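Local coordinates for protein ATP:cob(I)alamin adenosyltransferase, putative (Burkholderia thailandensis, PDB 2ZHZ) that probably transfers the adenosyl group of ATP to reduced cobalamin, making adenosylcobalamin and releasing triphosphate, as a homotrimeric PduO-type enzyme, at residues V39-S44 with R125-R130. Sequence-based numbering, arbitrary orientation.
With ATP (adenosine-5'-triphosphate), chain H.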
ATOM      1  N   VAL B  39      -5.166   8.596  -0.547  1.00 11.98           N
ATOM      2  CA  VAL B  39      -6.527   8.474  -0.028  1.00 13.35           C
ATOM      3  C   VAL B  39      -7.256   7.383  -0.813  1.00 13.57           C
ATOM      4  O   VAL B  39      -7.990   6.576  -0.240  1.00 15.65           O
ATOM      5  CB  VAL B  39      -7.291   9.818  -0.148  1.00 10.87           C
ATOM      6  CG1 VAL B  39      -8.782   9.623   0.174  1.00 13.06           C
ATOM      7  CG2 VAL B  39      -6.686  10.827   0.815  1.00 11.35           C
ATOM      8  N   ASP B  40      -7.030   7.361  -2.123  1.00 13.08           N
ATOM      9  CA  ASP B  40      -7.633   6.379  -3.023  1.00 14.64           C
ATOM     10  C   ASP B  40      -7.101   4.982  -2.660  1.00 14.52           C
ATOM     11  O   ASP B  40      -7.859   4.011  -2.602  1.00 12.84           O
ATOM     12  CB  ASP B  40      -7.261   6.729  -4.472  1.00 15.50           C
ATOM     13  CG  ASP B  40      -8.016   5.903  -5.509  1.00 18.83           C
ATOM     14  OD1 ASP B  40      -7.581   5.909  -6.684  1.00 18.36           O
ATOM     15  OD2 ASP B  40      -9.035   5.261  -5.175  1.00 19.09           O
ATOM     16  N   GLU B  41      -5.798   4.889  -2.408  1.00 13.37           N
ATOM     17  CA  GLU B  41      -5.192   3.606  -2.052  1.00 13.25           C
ATOM     18  C   GLU B  41      -5.781   3.108  -0.732  1.00 13.32           C
ATOM     19  O   GLU B  41      -6.054   1.917  -0.568  1.00 12.96           O
ATOM     20  CB  GLU B  41      -3.668   3.742  -1.932  1.00 13.71           C
ATOM     21  CG  GLU B  41      -2.947   2.393  -1.878  1.00 13.48           C
ATOM     22  CD  GLU B  41      -1.432   2.528  -1.818  1.00 13.65           C
ATOM     23  OE1 GLU B  41      -0.904   3.552  -2.295  1.00 13.70           O
ATOM     24  OE2 GLU B  41      -0.771   1.599  -1.311  1.00 13.76           O
ATOM     25  N   LEU B  42      -5.969   4.022   0.213  1.00 12.18           N
ATOM     26  CA  LEU B  42      -6.562   3.662   1.496  1.00 13.96           C
ATOM     27  C   LEU B  42      -7.979   3.146   1.278  1.00 14.17           C
ATOM     28  O   LEU B  42      -8.368   2.120   1.830  1.00 14.65           O
ATOM     29  CB  LEU B  42      -6.626   4.873   2.427  1.00 13.81           C
ATOM     30  CG  LEU B  42      -7.521   4.709   3.663  1.00 15.19           C
ATOM     31  CD1 LEU B  42      -7.000   3.573   4.548  1.00 12.45           C
ATOM     32  CD2 LEU B  42      -7.554   6.016   4.448  1.00 12.74           C
ATOM     33  N   ASN B  43      -8.754   3.866   0.476  1.00 15.28           N
ATOM     34  CA  ASN B  43     -10.128   3.456   0.218  1.00 16.35           C
ATOM     35  C   ASN B  43     -10.168   2.066  -0.415  1.00 15.94           C
ATOM     36  O   ASN B  43     -11.065   1.267  -0.133  1.00 15.66           O
ATOM     37  CB  ASN B  43     -10.830   4.479  -0.682  1.00 15.14           C
ATOM     38  CG  ASN B  43     -12.338   4.482  -0.489  1.00 17.48           C
ATOM     39  OD1 ASN B  43     -12.848   3.916   0.479  1.00 18.81           O
ATOM     40  ND2 ASN B  43     -13.052   5.136  -1.395  1.00 17.27           N
ATOM     41  N   SER B  44      -9.183   1.770  -1.255  1.00 14.81           N
ATOM     42  CA  SER B  44      -9.116   0.472  -1.914  1.00 11.98           C
ATOM     43  C   SER B  44      -8.791  -0.647  -0.934  1.00 14.13           C
ATOM     44  O   SER B  44      -9.344  -1.743  -1.039  1.00 14.29           O
ATOM     45  CB  SER B  44      -8.087   0.504  -3.046  1.00 16.22           C
ATOM     46  OG  SER B  44      -8.526   1.387  -4.073  1.00 21.43           O
ATOM     47  N   ARG B 125      -5.015   0.724   8.489  1.00 12.27           N
ATOM     48  CA  ARG B 125      -4.553   1.702   9.466  1.00 12.21           C
ATOM     49  C   ARG B 125      -3.241   2.352   9.022  1.00 12.61           C
ATOM     50  O   ARG B 125      -3.117   3.579   9.032  1.00 12.71           O
ATOM     51  CB  ARG B 125      -4.370   1.026  10.833  1.00 11.88           C
ATOM     52  CG  ARG B 125      -3.743   1.900  11.920  1.00 11.66           C
ATOM     53  CD  ARG B 125      -3.522   1.087  13.191  1.00 13.98           C
ATOM     54  NE  ARG B 125      -2.596  -0.023  12.960  1.00 18.81           N
ATOM     55  CZ  ARG B 125      -1.275   0.109  12.892  1.00 20.33           C
ATOM     56  NH1 ARG B 125      -0.716   1.305  13.046  1.00 17.54           N
ATOM     57  NH2 ARG B 125      -0.511  -0.949  12.654  1.00 18.75           N
ATOM     58  N   THR B 126      -2.269   1.537   8.617  1.00 13.86           N
ATOM     59  CA  THR B 126      -0.983   2.078   8.189  1.00 12.79           C
ATOM     60  C   THR B 126      -1.064   2.846   6.871  1.00 12.46           C
ATOM     61  O   THR B 126      -0.351   3.828   6.688  1.00 13.98           O
ATOM     62  CB  THR B 126       0.096   0.975   8.074  1.00 12.08           C
ATOM     63  OG1 THR B 126      -0.304  -0.000   7.102  1.00 14.57           O
ATOM     64  CG2 THR B 126       0.302   0.303   9.416  1.00 11.54           C
ATOM     65  N   VAL B 127      -1.916   2.411   5.947  1.00 11.99           N
ATOM     66  CA  VAL B 127      -2.039   3.141   4.692  1.00 11.23           C
ATOM     67  C   VAL B 127      -2.754   4.461   4.996  1.00 12.60           C
ATOM     68  O   VAL B 127      -2.481   5.488   4.371  1.00 13.36           O
ATOM     69  CB  VAL B 127      -2.830   2.337   3.637  1.00 13.88           C
ATOM     70  CG1 VAL B 127      -3.020   3.176   2.372  1.00 12.25           C
ATOM     71  CG2 VAL B 127      -2.075   1.038   3.302  1.00 12.26           C
ATOM     72  N   CYS B 128      -3.656   4.435   5.973  1.00 12.68           N
ATOM     73  CA  CYS B 128      -4.373   5.652   6.354  1.00 12.64           C
ATOM     74  C   CYS B 128      -3.380   6.668   6.912  1.00 13.06           C
ATOM     75  O   CYS B 128      -3.452   7.860   6.598  1.00 14.66           O
ATOM     76  CB  CYS B 128      -5.438   5.346   7.412  1.00 13.87           C
ATOM     77  SG  CYS B 128      -6.359   6.807   7.975  1.00 15.93           S
ATOM     78  N   ARG B 129      -2.451   6.195   7.737  1.00 12.95           N
ATOM     79  CA  ARG B 129      -1.450   7.079   8.331  1.00 12.16           C
ATOM     80  C   ARG B 129      -0.503   7.629   7.266  1.00 15.40           C
ATOM     81  O   ARG B 129       0.029   8.734   7.408  1.00 14.22           O
ATOM     82  CB  ARG B 129      -0.688   6.334   9.428  1.00 15.05           C
ATOM     83  CG  ARG B 129      -1.570   6.052  10.638  1.00 14.42           C
ATOM     84  CD  ARG B 129      -1.035   4.925  11.494  1.00 18.27           C
ATOM     85  NE  ARG B 129       0.066   5.341  12.353  1.00 16.61           N
ATOM     86  CZ  ARG B 129      -0.081   6.124  13.418  1.00 21.38           C
ATOM     87  NH1 ARG B 129       0.971   6.447  14.149  1.00 20.96           N
ATOM     88  NH2 ARG B 129      -1.283   6.585  13.750  1.00 23.07           N
ATOM     89  N   ARG B 130      -0.298   6.852   6.204  1.00 13.55           N
ATOM     90  CA  ARG B 130       0.540   7.284   5.091  1.00 13.39           C
ATOM     91  C   ARG B 130      -0.207   8.428   4.383  1.00 12.65           C
ATOM     92  O   ARG B 130       0.395   9.431   3.988  1.00 13.61           O
ATOM     93  CB  ARG B 130       0.793   6.105   4.130  1.00 11.05           C
ATOM     94  CG  ARG B 130       1.427   6.478   2.789  1.00 14.17           C
ATOM     95  CD  ARG B 130       2.353   5.369   2.256  1.00 15.13           C
ATOM     96  NE  ARG B 130       1.721   4.057   2.071  1.00 14.16           N
ATOM     97  CZ  ARG B 130       0.951   3.712   1.038  1.00 15.33           C
ATOM     98  NH1 ARG B 130       0.684   4.580   0.070  1.00 11.38           N
ATOM     99  NH2 ARG B 130       0.482   2.475   0.946  1.00 12.38           N
TER
HETATM  100  PG  ATP H 202      -3.415  11.794  18.155  1.00 21.48           P
HETATM  101  O1G ATP H 202      -3.796  13.043  17.417  1.00 26.45           O
HETATM  102  O2G ATP H 202      -3.975  11.741  19.547  1.00 24.06           O
HETATM  103  O3G ATP H 202      -3.818  10.566  17.387  1.00 22.76           O
HETATM  104  PB  ATP H 202      -0.735  11.741  17.118  1.00 18.59           P
HETATM  105  O1B ATP H 202      -1.448  11.746  15.798  1.00 18.94           O
HETATM  106  O2B ATP H 202       0.304  12.808  17.363  1.00 19.58           O
HETATM  107  O3B ATP H 202      -1.806  11.766  18.337  1.00 21.31           O
HETATM  108  PA  ATP H 202      -0.704   8.825  17.236  1.00 21.37           P
HETATM  109  O1A ATP H 202      -1.587   8.767  16.037  1.00 21.78           O
HETATM  110  O2A ATP H 202      -1.251   8.435  18.587  1.00 22.86           O
HETATM  111  O3A ATP H 202      -0.010  10.305  17.364  1.00 20.87           O
HETATM  112  O5' ATP H 202       0.572   7.903  16.908  1.00 22.31           O
HETATM  113  C5' ATP H 202       1.467   7.500  17.940  1.00 21.68           C
HETATM  114  C4' ATP H 202       2.914   7.623  17.474  1.00 24.19           C
HETATM  115  O4' ATP H 202       3.068   7.340  16.060  1.00 21.92           O
HETATM  116  C3' ATP H 202       3.491   9.011  17.737  1.00 27.09           C
HETATM  117  O3' ATP H 202       4.504   8.938  18.747  1.00 39.22           O
HETATM  118  C2' ATP H 202       4.006   9.499  16.390  1.00 26.00           C
HETATM  119  O2' ATP H 202       5.417   9.745  16.474  1.00 27.18           O
HETATM  120  C1' ATP H 202       3.703   8.418  15.368  1.00 22.01           C
HETATM  121  N9  ATP H 202       2.774   8.902  14.284  1.00 18.92           N
HETATM  122  C8  ATP H 202       1.724   9.757  14.424  1.00 18.38           C
HETATM  123  N7  ATP H 202       1.090   9.975  13.248  1.00 17.26           N
HETATM  124  C5  ATP H 202       1.732   9.253  12.313  1.00 16.76           C
HETATM  125  C6  ATP H 202       1.587   9.016  10.844  1.00 15.86           C
HETATM  126  N6  ATP H 202       0.599   9.617  10.144  1.00 10.66           N
HETATM  127  N1  ATP H 202       2.484   8.170  10.231  1.00 15.98           N
HETATM  128  C2  ATP H 202       3.493   7.548  10.922  1.00 14.68           C
HETATM  129  N3  ATP H 202       3.676   7.722  12.264  1.00 14.18           N
HETATM  130  C4  ATP H 202       2.846   8.545  12.998  1.00 16.14           C
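Glu41 and Leu42 face Val127, Cys128 and Arg130 where two antiparallel helices of the PduO-type helix bundle, 31-50 and 116-141, pack with local axes 8.7 Å apart at 167°. Glu41 comes first, its CG anti to the backbone N (chi1 -167°) and its chain extended, which carries the carboxylate across to the guanidinium of Arg130. The two side chains cross at about a right angle and make a two-pronged, end-on salt bridge: Arg130 NH1 reaches Glu41 OE1 at 3.0 Å, and NH2 reaches OE2 at 2.7 Å. Both oxygens lie near the guanidinium plane but are met from well above the carboxylate plane, the two planes being 51° apart. The pair is buried, and its charges are shared across the trimer: Glu41 OE1 also pairs with Arg130 NE of a second subunit, while Arg130 NE binds Glu41 OE1 of the third.

One residue on, Leu42 takes over with apolar packing. Val127 CG1 presses on its backbone, 3.7 Å from Leu42 CA, and both Leu42 methyls, CD1 and CD2, rest 3.7 Å from Cys128 CB. Arg129, turned away from helix 31-50, meets the ATP, which Lys28 of the third subunit also binds. The Arg129 guanidinium sits obliquely over the adenine, ATP C5 3.4 Å above its plane and offset toward the rim; NH1 donates to ATP O5', and Arg129 O accepts from ATP N6 at 2.9 Å.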